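Long-range contact in putative type VI secretion protein (Escherichia coli, PDB 6SKI), which probably hydrolyses phospholipids as a toxic effector of the type VI secretion system, to whose VgrG spike it binds: residues 254-259 / 507-512. Residues are numbered along the deposited sequence; the frame is centred on the assembly and turned at random.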
loop_
_atom_site.group_PDB
_atom_site.type_symbol
_atom_site.label_atom_id
_atom_site.label_comp_id
_atom_site.label_asym_id
_atom_site.label_seq_id
_atom_site.Cartn_x
_atom_site.Cartn_y
_atom_site.Cartn_z
ATOM N N SER A 254 19.347 5.047 -7.111
ATOM C CA SER A 254 20.259 5.228 -8.235
ATOM C C SER A 254 21.452 6.099 -7.862
ATOM O O SER A 254 22.560 5.891 -8.366
ATOM C CB SER A 254 19.511 5.825 -9.425
ATOM O OG SER A 254 18.723 6.931 -9.029
ATOM N N ASN A 255 21.249 7.081 -6.988
ATOM C CA ASN A 255 22.305 8.010 -6.616
ATOM C C ASN A 255 22.985 7.649 -5.305
ATOM O O ASN A 255 23.857 8.394 -4.853
ATOM C CB ASN A 255 21.754 9.435 -6.533
ATOM C CG ASN A 255 21.165 9.907 -7.840
ATOM O OD1 ASN A 255 21.652 9.558 -8.912
ATOM N ND2 ASN A 255 20.111 10.703 -7.761
ATOM N N PHE A 256 22.618 6.532 -4.688
ATOM C CA PHE A 256 23.294 6.053 -3.491
ATOM C C PHE A 256 24.544 5.294 -3.909
ATOM O O PHE A 256 24.450 4.259 -4.573
ATOM C CB PHE A 256 22.381 5.151 -2.666
ATOM C CG PHE A 256 21.314 5.884 -1.916
ATOM C CD1 PHE A 256 21.352 5.961 -0.539
ATOM C CD2 PHE A 256 20.263 6.480 -2.585
ATOM C CE1 PHE A 256 20.372 6.629 0.154
ATOM C CE2 PHE A 256 19.281 7.147 -1.896
ATOM C CZ PHE A 256 19.337 7.220 -0.527
ATOM N N PHE A 257 25.710 5.800 -3.506
ATOM C CA PHE A 257 26.968 5.183 -3.912
ATOM C C PHE A 257 27.073 3.748 -3.415
ATOM O O PHE A 257 27.614 2.879 -4.109
ATOM C CB PHE A 257 28.140 6.012 -3.393
ATOM C CG PHE A 257 29.478 5.376 -3.618
ATOM C CD1 PHE A 257 30.063 5.390 -4.869
ATOM C CD2 PHE A 257 30.150 4.765 -2.577
ATOM C CE1 PHE A 257 31.289 4.806 -5.077
ATOM C CE2 PHE A 257 31.375 4.179 -2.781
ATOM C CZ PHE A 257 31.947 4.200 -4.032
ATOM N N ASP A 258 26.560 3.480 -2.215
ATOM C CA ASP A 258 26.789 2.186 -1.583
ATOM C C ASP A 258 26.027 1.067 -2.283
ATOM O O ASP A 258 26.528 -0.059 -2.383
ATOM C CB ASP A 258 26.393 2.258 -0.111
ATOM C CG ASP A 258 27.100 3.373 0.626
ATOM O OD1 ASP A 258 26.594 4.514 0.598
ATOM O OD2 ASP A 258 28.157 3.111 1.237
ATOM N N ILE A 259 24.820 1.347 -2.770
ATOM C CA ILE A 259 23.880 0.301 -3.149
ATOM C C ILE A 259 23.328 0.458 -4.558
ATOM O O ILE A 259 22.498 -0.354 -4.969
ATOM C CB ILE A 259 22.722 0.210 -2.137
ATOM C CG1 ILE A 259 22.087 1.585 -1.948
ATOM C CG2 ILE A 259 23.220 -0.328 -0.810
ATOM C CD1 ILE A 259 21.104 1.647 -0.817
ATOM N N GLY A 507 25.695 15.290 -6.108
ATOM C CA GLY A 507 24.442 14.827 -5.558
ATOM C C GLY A 507 24.436 13.368 -5.178
ATOM O O GLY A 507 23.373 12.836 -4.841
ATOM N N GLU A 508 25.587 12.705 -5.225
ATOM C CA GLU A 508 25.675 11.309 -4.834
ATOM C C GLU A 508 25.531 11.182 -3.325
ATOM O O GLU A 508 26.056 11.998 -2.566
ATOM C CB GLU A 508 27.009 10.724 -5.286
ATOM C CG GLU A 508 27.147 9.232 -5.084
ATOM C CD GLU A 508 28.089 8.606 -6.086
ATOM O OE1 GLU A 508 28.923 9.341 -6.653
ATOM O OE2 GLU A 508 27.992 7.384 -6.314
ATOM N N ILE A 509 24.823 10.148 -2.889
ATOM C CA ILE A 509 24.551 9.924 -1.477
ATOM C C ILE A 509 25.513 8.864 -0.961
ATOM O O ILE A 509 25.739 7.841 -1.613
ATOM C CB ILE A 509 23.089 9.506 -1.233
ATOM C CG1 ILE A 509 22.133 10.543 -1.822
ATOM C CG2 ILE A 509 22.829 9.336 0.246
ATOM C CD1 ILE A 509 21.379 10.057 -3.022
ATOM N N PHE A 510 26.072 9.117 0.218
ATOM C CA PHE A 510 27.040 8.238 0.856
ATOM C C PHE A 510 26.507 7.931 2.243
ATOM O O PHE A 510 26.389 8.831 3.080
ATOM C CB PHE A 510 28.416 8.899 0.928
ATOM C CG PHE A 510 29.073 9.071 -0.407
ATOM C CD1 PHE A 510 28.866 10.216 -1.151
ATOM C CD2 PHE A 510 29.903 8.093 -0.916
ATOM C CE1 PHE A 510 29.464 10.376 -2.377
ATOM C CE2 PHE A 510 30.507 8.252 -2.140
ATOM C CZ PHE A 510 30.285 9.393 -2.872
ATOM N N ILE A 511 26.164 6.668 2.482
ATOM C CA ILE A 511 25.635 6.278 3.778
ATOM C C ILE A 511 26.758 6.266 4.801
ATOM O O ILE A 511 27.861 5.769 4.538
ATOM C CB ILE A 511 24.947 4.908 3.681
ATOM C CG1 ILE A 511 23.828 4.953 2.642
ATOM C CG2 ILE A 511 24.414 4.481 5.027
ATOM C CD1 ILE A 511 23.129 3.637 2.446
ATOM N N HIS A 512 26.488 6.828 5.973
ATOM C CA HIS A 512 27.444 6.785 7.072
ATOM C C HIS A 512 27.414 5.386 7.666
ATOM O O HIS A 512 26.538 5.061 8.473
ATOM C CB HIS A 512 27.112 7.845 8.113
ATOM C CG HIS A 512 27.547 9.221 7.721
ATOM N ND1 HIS A 512 27.023 10.359 8.290
ATOM C CD2 HIS A 512 28.457 9.637 6.810
ATOM C CE1 HIS A 512 27.596 11.419 7.750
ATOM N NE2 HIS A 512 28.469 11.009 6.849
#
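A single parallel beta bridge, F256 paired with I509, joins a loop of the Tle1-like catalytic domain, from the alpha/beta-hydrolase clan, to strand 509-511 of a two-stranded antiparallel sheet. It is a worked example of how a loop can borrow strand-like bonds for just one residue. I509 supplies both backbone groups: its N bonds almost straight to N255 O (2.8 Å, 176°), while its O accepts F257 N at 2.8 Å, nearly along the C=O axis. Beyond F257 the loop turns out of register, and a side chain replaces the next backbone acceptor: D258 OD1 receives I511 N at 2.9 Å, from above the carboxylate plane.

The tightly packed side centres on the buried F256 ring. I509 lies across one ring face, its CG2, anti to its own backbone N, making a CH-pi contact 4.0 Å from the ring centroid, and CD1 reaching CE2 and the CB of N255. I511 CG1 meets the edge of the same ring. I150 of helix 144-154 touches F256 and I259, and L500 of the partner strand touches I509 and I511, closing this small apolar core.

The other side is looser and more open to solvent. F257, exposed, has CG anti to its backbone N (chi1 173°), which lays the ring against both E508 and F510. The two phenyl rings cross obliquely, with centroids 5.1 Å apart, and F510 touches by its CE2 corner. The extended E508 chain brings OE2 into the plane of the ring at its edge, 3.2 Å from F257 CD1, with the carboxylate itself turned steeply to the ring.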